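Local atomic coordinates of elongation factor G (Thermus thermophilus, PDB entry 2DY1), a protein that binds GTP with a magnesium ion and probably acts as a GTPase elongation factor in the translocation step of protein synthesis. Residues Pro283-Val288 and Arg304-Arg309. Residues are numbered along the deposited sequence; the frame is centred on the assembly and turned at random.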
ATOM      1  N   PRO A 283      21.236  16.183  16.566  1.00 21.48           N
ATOM      2  CA  PRO A 283      20.158  17.152  16.367  1.00 19.79           C
ATOM      3  C   PRO A 283      18.859  16.470  15.999  1.00 16.83           C
ATOM      4  O   PRO A 283      18.860  15.372  15.450  1.00 17.58           O
ATOM      5  CB  PRO A 283      20.645  18.015  15.198  1.00 22.06           C
ATOM      6  CG  PRO A 283      22.104  17.636  15.009  1.00 27.86           C
ATOM      7  CD  PRO A 283      22.179  16.211  15.438  1.00 25.24           C
ATOM      8  N   PRO A 284      17.735  17.128  16.306  1.00 17.17           N
ATOM      9  CA  PRO A 284      16.409  16.601  15.999  1.00 15.58           C
ATOM     10  C   PRO A 284      16.277  16.135  14.547  1.00 16.19           C
ATOM     11  O   PRO A 284      16.737  16.804  13.601  1.00 15.50           O
ATOM     12  CB  PRO A 284      15.506  17.787  16.311  1.00 14.30           C
ATOM     13  CG  PRO A 284      16.164  18.375  17.516  1.00 19.27           C
ATOM     14  CD  PRO A 284      17.640  18.343  17.137  1.00 17.22           C
ATOM     15  N   LEU A 285      15.673  14.959  14.370  1.00 13.74           N
ATOM     16  CA  LEU A 285      15.417  14.386  13.048  1.00 11.83           C
ATOM     17  C   LEU A 285      14.080  13.710  13.244  1.00 10.82           C
ATOM     18  O   LEU A 285      13.920  12.921  14.170  1.00 11.50           O
ATOM     19  CB  LEU A 285      16.461  13.344  12.650  1.00 13.36           C
ATOM     20  CG  LEU A 285      16.140  12.586  11.347  1.00 14.78           C
ATOM     21  CD1 LEU A 285      16.077  13.549  10.148  1.00 15.88           C
ATOM     22  CD2 LEU A 285      17.185  11.504  11.126  1.00 18.78           C
ATOM     23  N   ALA A 286      13.117  14.063  12.397  1.00 13.70           N
ATOM     24  CA  ALA A 286      11.762  13.523  12.504  1.00 12.36           C
ATOM     25  C   ALA A 286      11.121  13.382  11.131  1.00 11.49           C
ATOM     26  O   ALA A 286      11.614  13.891  10.123  1.00 12.35           O
ATOM     27  CB  ALA A 286      10.903  14.454  13.361  1.00 13.19           C
ATOM     28  N   LYS A 287       9.987  12.700  11.100  1.00 12.59           N
ATOM     29  CA  LYS A 287       9.287  12.519   9.843  1.00 13.04           C
ATOM     30  C   LYS A 287       7.790  12.374  10.099  1.00 11.22           C
ATOM     31  O   LYS A 287       7.395  11.790  11.105  1.00 11.50           O
ATOM     32  CB  LYS A 287       9.811  11.259   9.145  1.00 16.61           C
ATOM     33  CG  LYS A 287       9.165  10.977   7.820  1.00 22.83           C
ATOM     34  CD  LYS A 287       9.919   9.877   7.063  1.00 18.98           C
ATOM     35  CE  LYS A 287       9.265   9.598   5.735  1.00 25.70           C
ATOM     36  NZ  LYS A 287      10.047   8.623   4.937  1.00 21.02           N
ATOM     37  N   VAL A 288       6.970  12.919   9.201  1.00 12.13           N
ATOM     38  CA  VAL A 288       5.508  12.784   9.320  1.00  9.59           C
ATOM     39  C   VAL A 288       5.242  11.426   8.650  1.00 10.02           C
ATOM     40  O   VAL A 288       5.394  11.299   7.432  1.00 12.42           O
ATOM     41  CB  VAL A 288       4.790  13.888   8.526  1.00 13.21           C
ATOM     42  CG1 VAL A 288       3.283  13.660   8.540  1.00 13.22           C
ATOM     43  CG2 VAL A 288       5.099  15.264   9.142  1.00 15.57           C
ATOM     44  N   ARG A 304       7.221  11.019  13.945  1.00  7.97           N
ATOM     45  CA  ARG A 304       8.128  10.168  14.709  1.00  8.92           C
ATOM     46  C   ARG A 304       9.389  11.007  14.912  1.00  9.42           C
ATOM     47  O   ARG A 304       9.934  11.546  13.943  1.00 10.31           O
ATOM     48  CB  ARG A 304       8.506   8.909  13.938  1.00 10.88           C
ATOM     49  CG  ARG A 304       9.797   8.232  14.487  1.00 10.48           C
ATOM     50  CD  ARG A 304       9.623   7.690  15.907  1.00  9.17           C
ATOM     51  NE  ARG A 304      10.934   7.490  16.537  1.00 10.38           N
ATOM     52  CZ  ARG A 304      11.731   6.444  16.358  1.00 14.25           C
ATOM     53  NH1 ARG A 304      11.378   5.430  15.568  1.00 11.20           N
ATOM     54  NH2 ARG A 304      12.933   6.447  16.941  1.00 10.88           N
ATOM     55  N   LEU A 305       9.830  11.123  16.160  1.00  8.88           N
ATOM     56  CA  LEU A 305      11.070  11.844  16.467  1.00 11.42           C
ATOM     57  C   LEU A 305      12.127  10.746  16.551  1.00  9.68           C
ATOM     58  O   LEU A 305      12.142   9.948  17.491  1.00 11.77           O
ATOM     59  CB  LEU A 305      10.938  12.583  17.805  1.00 11.15           C
ATOM     60  CG  LEU A 305      12.148  13.423  18.258  1.00 12.47           C
ATOM     61  CD1 LEU A 305      12.466  14.486  17.212  1.00 13.57           C
ATOM     62  CD2 LEU A 305      11.829  14.072  19.596  1.00 13.17           C
ATOM     63  N   TYR A 306      12.998  10.704  15.556  1.00  9.95           N
ATOM     64  CA  TYR A 306      14.028   9.672  15.493  1.00 10.41           C
ATOM     65  C   TYR A 306      15.221   9.964  16.348  1.00 11.54           C
ATOM     66  O   TYR A 306      15.859   9.052  16.876  1.00 13.70           O
ATOM     67  CB  TYR A 306      14.527   9.497  14.051  1.00  9.67           C
ATOM     68  CG  TYR A 306      13.513   8.936  13.061  1.00 11.16           C
ATOM     69  CD1 TYR A 306      13.084   7.615  13.150  1.00 10.10           C
ATOM     70  CD2 TYR A 306      13.027   9.721  12.011  1.00 12.42           C
ATOM     71  CE1 TYR A 306      12.203   7.068  12.209  1.00  7.62           C
ATOM     72  CE2 TYR A 306      12.128   9.182  11.057  1.00 11.96           C
ATOM     73  CZ  TYR A 306      11.732   7.856  11.168  1.00  9.72           C
ATOM     74  OH  TYR A 306      10.880   7.329  10.213  1.00 12.76           O
ATOM     75  N   ARG A 307      15.522  11.246  16.485  1.00 11.01           N
ATOM     76  CA  ARG A 307      16.716  11.643  17.218  1.00 12.79           C
ATOM     77  C   ARG A 307      16.470  13.009  17.761  1.00 14.04           C
ATOM     78  O   ARG A 307      15.705  13.763  17.182  1.00 15.05           O
ATOM     79  CB  ARG A 307      17.901  11.709  16.244  1.00 13.94           C
ATOM     80  CG  ARG A 307      19.293  11.863  16.887  1.00 17.04           C
ATOM     81  CD  ARG A 307      20.365  11.811  15.798  1.00 14.22           C
ATOM     82  NE  ARG A 307      20.237  12.916  14.849  1.00 16.64           N
ATOM     83  CZ  ARG A 307      20.706  12.894  13.609  1.00 27.55           C
ATOM     84  NH1 ARG A 307      21.341  11.820  13.155  1.00 35.50           N
ATOM     85  NH2 ARG A 307      20.538  13.948  12.826  1.00 27.94           N
ATOM     86  N   GLY A 308      17.117  13.308  18.880  1.00 15.84           N
ATOM     87  CA  GLY A 308      16.990  14.625  19.470  1.00 17.52           C
ATOM     88  C   GLY A 308      15.930  14.742  20.531  1.00 17.74           C
ATOM     89  O   GLY A 308      15.240  13.785  20.863  1.00 17.68           O
ATOM     90  N   ARG A 309      15.803  15.941  21.076  1.00 13.95           N
ATOM     91  CA  ARG A 309      14.844  16.191  22.115  1.00 14.13           C
ATOM     92  C   ARG A 309      14.107  17.480  21.779  1.00 16.38           C
ATOM     93  O   ARG A 309      14.652  18.370  21.119  1.00 21.13           O
ATOM     94  CB  ARG A 309      15.582  16.290  23.461  1.00 20.73           C
ATOM     95  CG  ARG A 309      14.723  16.605  24.666  1.00 35.34           C
ATOM     96  CD  ARG A 309      15.474  16.313  25.964  1.00 38.03           C
ATOM     97  NE  ARG A 309      14.738  16.811  27.121  1.00 52.10           N
ATOM     98  CZ  ARG A 309      14.703  18.090  27.482  1.00 57.07           C
ATOM     99  NH1 ARG A 309      15.373  18.997  26.781  1.00 59.26           N
ATOM    100  NH2 ARG A 309      13.982  18.468  28.527  1.00 60.33           N
TER
HETATM  101  O   HOH W   1      18.947  16.146  12.136  1.00 24.91           O
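Leu285 faces both Tyr306 and Arg307, a classic beta bulge between the antiparallel strands of a hairpin. Its carbonyl O takes two amides, Tyr306 N at 2.8 Å and Arg307 N at 3.3 Å, while Leu285 N returns a bond to Arg307 O. Beyond the bulge, Lys287 and Arg304 exchange a pair of backbone bonds. The Arg307 side chain, bent about CG-CD (chi3 63°), presents NE to Pro283 O at 2.9 Å, nearly straight and in the guanidinium plane; Leu285 CB lies over one guanidinium face. A water accepts a weak bond from Arg307 NH2 and donates to Pro284 O. An alanine at Arg307 would probably leave Pro283 O without its side-chain donor and the proline segment less firmly tied. Gly308 CA packs 4.0 Å from Pro284 CA, where a side chain would clash. Among apolar contacts, Lys287 CB meets the Tyr306 ring edge at CE2 (3.7 Å), and Arg304 CG covers one ring face near the rim. Within domain 2, strand 285-294 runs between strands 298-307 and 361-363; toward the GTP-binding domain, at and just beyond the end of helix 88-97, Tyr306 OH bonds to Glu96 O, Lys287 NZ to the Glu96 carboxylate and Pro374 O, and Arg304 to Ala97 O and Asp99.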